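Local coordinates for protein sorbitol dehydrogenase (Gluconobacter oxydans, PDB 5ITG) that probably oxidises D-sorbitol to L-sorbose with a nicotinamide cofactor, as a Rossmann-fold enzyme of the mannitol dehydrogenase family, at residues L399-L410 and F452-L463. Residues are numbered along the deposited sequence; the frame is centred on the assembly and turned at random.
Sequences LSRIAFGIASYL and FDGWRDLDTSEL
The Phe452 ring carries Ile406 CG2 over one face in a CH-pi contact, 4.1 Å from the ring centroid and 28° off its normal, while Leu410 CD2 lies in the ring plane at the edge. Phe452 CZ also meets the edge of the Tyr409 ring, 3.7 Å from its CD2; the Tyr409 hydroxyl is held elsewhere, by Glu427 and Tyr430. With its CG2 anti to the backbone N (chi1 -67° for CG1), Ile406 splits its branches: CG2 serves Phe452, and CD1 reaches Trp455 CZ2 at 3.7 Å and also touches Leu463 CD2. One face of the Trp455 indole takes the Phe452 carbonyl oxygen near its rim. Leu463 continues the apolar seam toward the start of helix 400-412, its CD1 lying 3.9 Å from Ala403 CB and also touching Ile402 CG2, the Ile402 and Leu463 side chains crossing at about a right angle. Leu399 CD1 rests against the backbone N and CB of Leu463; a water accepts from Leu399 N and donates weakly to Glu462 OE2. Val389 of helix 377-394 touches both Ile402 and Trp455. This is helix-to-loop and helix-to-helix hydrophobic packing within the alpha-helical C-terminal domain of the mannitol dehydrogenase family.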
loop_
_atom_site.group_PDB
_atom_site.type_symbol
_atom_site.label_atom_id
_atom_site.label_comp_id
_atom_site.label_asym_id
_atom_site.label_seq_id
_atom_site.Cartn_x
_atom_site.Cartn_y
_atom_site.Cartn_z
ATOM N N LEU A 399 17.103 25.200 7.763
ATOM C CA LEU A 399 16.044 24.533 8.517
ATOM C C LEU A 399 14.676 25.200 8.397
ATOM O O LEU A 399 13.683 24.695 8.931
ATOM C CB LEU A 399 16.449 24.467 9.993
ATOM C CG LEU A 399 17.755 23.715 10.282
ATOM C CD1 LEU A 399 18.179 23.902 11.727
ATOM C CD2 LEU A 399 17.555 22.251 9.967
ATOM N N SER A 400 14.626 26.321 7.688
ATOM C CA SER A 400 13.395 27.085 7.512
ATOM C C SER A 400 12.136 26.298 7.184
ATOM O O SER A 400 11.155 26.378 7.917
ATOM C CB SER A 400 13.598 28.163 6.441
ATOM O OG SER A 400 14.575 29.097 6.865
ATOM N N ARG A 401 12.151 25.544 6.084
ATOM C CA ARG A 401 10.975 24.774 5.677
ATOM C C ARG A 401 10.709 23.584 6.589
ATOM O O ARG A 401 9.558 23.206 6.813
ATOM C CB ARG A 401 11.125 24.299 4.230
ATOM C CG ARG A 401 11.131 25.436 3.206
ATOM C CD ARG A 401 11.709 24.962 1.882
ATOM N NE ARG A 401 13.083 24.493 2.052
ATOM C CZ ARG A 401 14.149 25.285 2.115
ATOM N NH1 ARG A 401 14.012 26.600 2.010
ATOM N NH2 ARG A 401 15.354 24.766 2.307
ATOM N N ILE A 402 11.777 22.990 7.108
ATOM C CA ILE A 402 11.649 21.861 8.012
ATOM C C ILE A 402 10.957 22.348 9.288
ATOM O O ILE A 402 10.060 21.678 9.824
ATOM C CB ILE A 402 13.049 21.262 8.328
ATOM C CG1 ILE A 402 13.549 20.495 7.096
ATOM C CG2 ILE A 402 12.984 20.335 9.550
ATOM C CD1 ILE A 402 15.002 20.089 7.157
ATOM N N ALA A 403 11.353 23.527 9.754
ATOM C CA ALA A 403 10.760 24.095 10.963
ATOM C C ALA A 403 9.303 24.471 10.721
ATOM O O ALA A 403 8.467 24.369 11.621
ATOM C CB ALA A 403 11.553 25.314 11.414
ATOM N N PHE A 404 9.003 24.910 9.502
ATOM C CA PHE A 404 7.640 25.283 9.144
ATOM C C PHE A 404 6.723 24.060 9.224
ATOM O O PHE A 404 5.588 24.145 9.700
ATOM C CB PHE A 404 7.589 25.862 7.725
ATOM C CG PHE A 404 6.191 26.085 7.221
ATOM C CD1 PHE A 404 5.432 27.153 7.690
ATOM C CD2 PHE A 404 5.602 25.174 6.348
ATOM C CE1 PHE A 404 4.099 27.310 7.303
ATOM C CE2 PHE A 404 4.272 25.318 5.956
ATOM C CZ PHE A 404 3.519 26.390 6.438
ATOM N N GLY A 405 7.210 22.920 8.746
ATOM C CA GLY A 405 6.393 21.720 8.799
ATOM C C GLY A 405 6.065 21.362 10.235
ATOM O O GLY A 405 4.923 21.017 10.568
ATOM N N ILE A 406 7.073 21.449 11.096
ATOM C CA ILE A 406 6.908 21.117 12.507
ATOM C C ILE A 406 5.970 22.102 13.201
ATOM O O ILE A 406 5.065 21.701 13.943
ATOM C CB ILE A 406 8.282 21.096 13.222
ATOM C CG1 ILE A 406 9.113 19.927 12.688
ATOM C CG2 ILE A 406 8.100 20.948 14.729
ATOM C CD1 ILE A 406 10.595 20.011 13.065
ATOM N N ALA A 407 6.175 23.387 12.939
ATOM C CA ALA A 407 5.344 24.430 13.536
ATOM C C ALA A 407 3.888 24.290 13.101
ATOM O O ALA A 407 2.972 24.551 13.885
ATOM C CB ALA A 407 5.877 25.811 13.155
ATOM N N SER A 408 3.685 23.885 11.849
ATOM C CA SER A 408 2.347 23.698 11.296
ATOM C C SER A 408 1.662 22.519 11.973
ATOM O O SER A 408 0.478 22.584 12.314
ATOM C CB SER A 408 2.421 23.449 9.783
ATOM O OG SER A 408 2.736 24.642 9.092
ATOM N N TYR A 409 2.410 21.438 12.155
ATOM C CA TYR A 409 1.889 20.258 12.822
ATOM C C TYR A 409 1.451 20.639 14.242
ATOM O O TYR A 409 0.335 20.318 14.666
ATOM C CB TYR A 409 2.965 19.164 12.883
ATOM C CG TYR A 409 2.578 17.974 13.739
ATOM C CD1 TYR A 409 1.526 17.136 13.376
ATOM C CD2 TYR A 409 3.253 17.704 14.929
ATOM C CE1 TYR A 409 1.148 16.053 14.185
ATOM C CE2 TYR A 409 2.887 16.627 15.740
ATOM C CZ TYR A 409 1.835 15.808 15.365
ATOM O OH TYR A 409 1.464 14.752 16.176
ATOM N N LEU A 410 2.326 21.328 14.967
ATOM C CA LEU A 410 2.026 21.734 16.339
ATOM C C LEU A 410 0.826 22.671 16.441
ATOM O O LEU A 410 0.017 22.553 17.362
ATOM C CB LEU A 410 3.258 22.379 16.983
ATOM C CG LEU A 410 4.385 21.365 17.210
ATOM C CD1 LEU A 410 5.592 22.041 17.847
ATOM C CD2 LEU A 410 3.860 20.232 18.091
ATOM N N PHE A 452 8.815 14.186 17.627
ATOM C CA PHE A 452 10.145 14.663 17.276
ATOM C C PHE A 452 11.318 13.923 17.926
ATOM O O PHE A 452 12.465 14.376 17.843
ATOM C CB PHE A 452 10.213 16.159 17.599
ATOM C CG PHE A 452 8.945 16.902 17.256
ATOM C CD1 PHE A 452 8.386 16.804 15.979
ATOM C CD2 PHE A 452 8.281 17.659 18.218
ATOM C CE1 PHE A 452 7.180 17.446 15.668
ATOM C CE2 PHE A 452 7.073 18.305 17.917
ATOM C CZ PHE A 452 6.521 18.197 16.641
ATOM N N ASP A 453 11.035 12.780 18.548
ATOM C CA ASP A 453 12.072 11.991 19.216
ATOM C C ASP A 453 13.150 11.417 18.297
ATOM O O ASP A 453 14.270 11.162 18.741
ATOM C CB ASP A 453 11.444 10.834 20.005
ATOM C CG ASP A 453 10.746 11.294 21.278
ATOM O OD1 ASP A 453 10.861 12.481 21.624
ATOM O OD2 ASP A 453 10.086 10.459 21.931
ATOM N N GLY A 454 12.808 11.206 17.028
ATOM C CA GLY A 454 13.754 10.638 16.081
ATOM C C GLY A 454 15.038 11.421 15.858
ATOM O O GLY A 454 16.037 10.857 15.399
ATOM N N TRP A 455 15.022 12.715 16.163
ATOM C CA TRP A 455 16.213 13.536 15.978
ATOM C C TRP A 455 16.627 14.278 17.242
ATOM O O TRP A 455 17.551 15.091 17.221
ATOM C CB TRP A 455 16.001 14.533 14.835
ATOM C CG TRP A 455 14.817 15.449 14.993
ATOM C CD1 TRP A 455 14.755 16.601 15.727
ATOM C CD2 TRP A 455 13.543 15.308 14.358
ATOM N NE1 TRP A 455 13.518 17.193 15.581
ATOM C CE2 TRP A 455 12.755 16.418 14.744
ATOM C CE3 TRP A 455 12.988 14.353 13.495
ATOM C CZ2 TRP A 455 11.443 16.597 14.294
ATOM C CZ3 TRP A 455 11.675 14.532 13.048
ATOM C CH2 TRP A 455 10.922 15.651 13.452
ATOM N N ARG A 456 15.966 13.956 18.348
ATOM C CA ARG A 456 16.229 14.612 19.624
ATOM C C ARG A 456 17.658 14.439 20.154
ATOM O O ARG A 456 18.122 15.253 20.949
ATOM C CB ARG A 456 15.214 14.131 20.665
ATOM C CG ARG A 456 14.976 15.120 21.792
ATOM C CD ARG A 456 13.928 14.612 22.770
ATOM N NE ARG A 456 12.577 14.582 22.212
ATOM C CZ ARG A 456 11.860 15.663 21.908
ATOM N NH1 ARG A 456 12.360 16.874 22.100
ATOM N NH2 ARG A 456 10.630 15.531 21.430
ATOM N N ASP A 457 18.361 13.400 19.710
ATOM C CA ASP A 457 19.729 13.174 20.173
ATOM C C ASP A 457 20.707 14.211 19.622
ATOM O O ASP A 457 21.765 14.460 20.204
ATOM C CB ASP A 457 20.198 11.761 19.804
ATOM C CG ASP A 457 20.033 11.452 18.329
ATOM O OD1 ASP A 457 18.884 11.471 17.840
ATOM O OD2 ASP A 457 21.054 11.186 17.662
ATOM N N LEU A 458 20.342 14.822 18.499
ATOM C CA LEU A 458 21.170 15.842 17.869
ATOM C C LEU A 458 20.943 17.194 18.546
ATOM O O LEU A 458 20.078 17.331 19.411
ATOM C CB LEU A 458 20.808 15.954 16.386
ATOM C CG LEU A 458 20.962 14.666 15.575
ATOM C CD1 LEU A 458 20.350 14.852 14.194
ATOM C CD2 LEU A 458 22.438 14.301 15.476
ATOM N N ASP A 459 21.726 18.194 18.154
ATOM C CA ASP A 459 21.563 19.528 18.717
ATOM C C ASP A 459 20.420 20.226 17.991
ATOM O O ASP A 459 20.615 20.829 16.942
ATOM C CB ASP A 459 22.849 20.342 18.572
ATOM C CG ASP A 459 22.642 21.814 18.901
ATOM O OD1 ASP A 459 21.919 22.114 19.877
ATOM O OD2 ASP A 459 23.209 22.666 18.185
ATOM N N THR A 460 19.228 20.135 18.567
ATOM C CA THR A 460 18.028 20.728 17.988
ATOM C C THR A 460 17.782 22.178 18.411
ATOM O O THR A 460 16.687 22.710 18.214
ATOM C CB THR A 460 16.790 19.897 18.377
ATOM O OG1 THR A 460 16.564 20.011 19.787
ATOM C CG2 THR A 460 17.010 18.421 18.039
ATOM N N SER A 461 18.798 22.816 18.988
ATOM C CA SER A 461 18.678 24.199 19.445
ATOM C C SER A 461 18.177 25.181 18.387
ATOM O O SER A 461 17.180 25.877 18.595
ATOM C CB SER A 461 20.027 24.692 19.979
ATOM O OG SER A 461 20.462 23.881 21.055
ATOM N N GLU A 462 18.877 25.246 17.260
ATOM C CA GLU A 462 18.510 26.157 16.185
ATOM C C GLU A 462 17.147 25.816 15.582
ATOM O O GLU A 462 16.343 26.705 15.298
ATOM C CB GLU A 462 19.577 26.131 15.086
ATOM C CG GLU A 462 19.615 27.395 14.245
ATOM C CD GLU A 462 20.631 27.313 13.122
ATOM O OE1 GLU A 462 21.750 26.805 13.369
ATOM O OE2 GLU A 462 20.314 27.764 11.997
ATOM N N LEU A 463 16.889 24.527 15.392
ATOM C CA LEU A 463 15.620 24.087 14.826
ATOM C C LEU A 463 14.464 24.454 15.752
ATOM O O LEU A 463 13.473 25.026 15.316
ATOM C CB LEU A 463 15.626 22.568 14.597
ATOM C CG LEU A 463 14.307 21.948 14.106
ATOM C CD1 LEU A 463 13.944 22.528 12.743
ATOM C CD2 LEU A 463 14.430 20.428 14.012
HETATM O O HOH W 1 18.585 27.350 9.024
#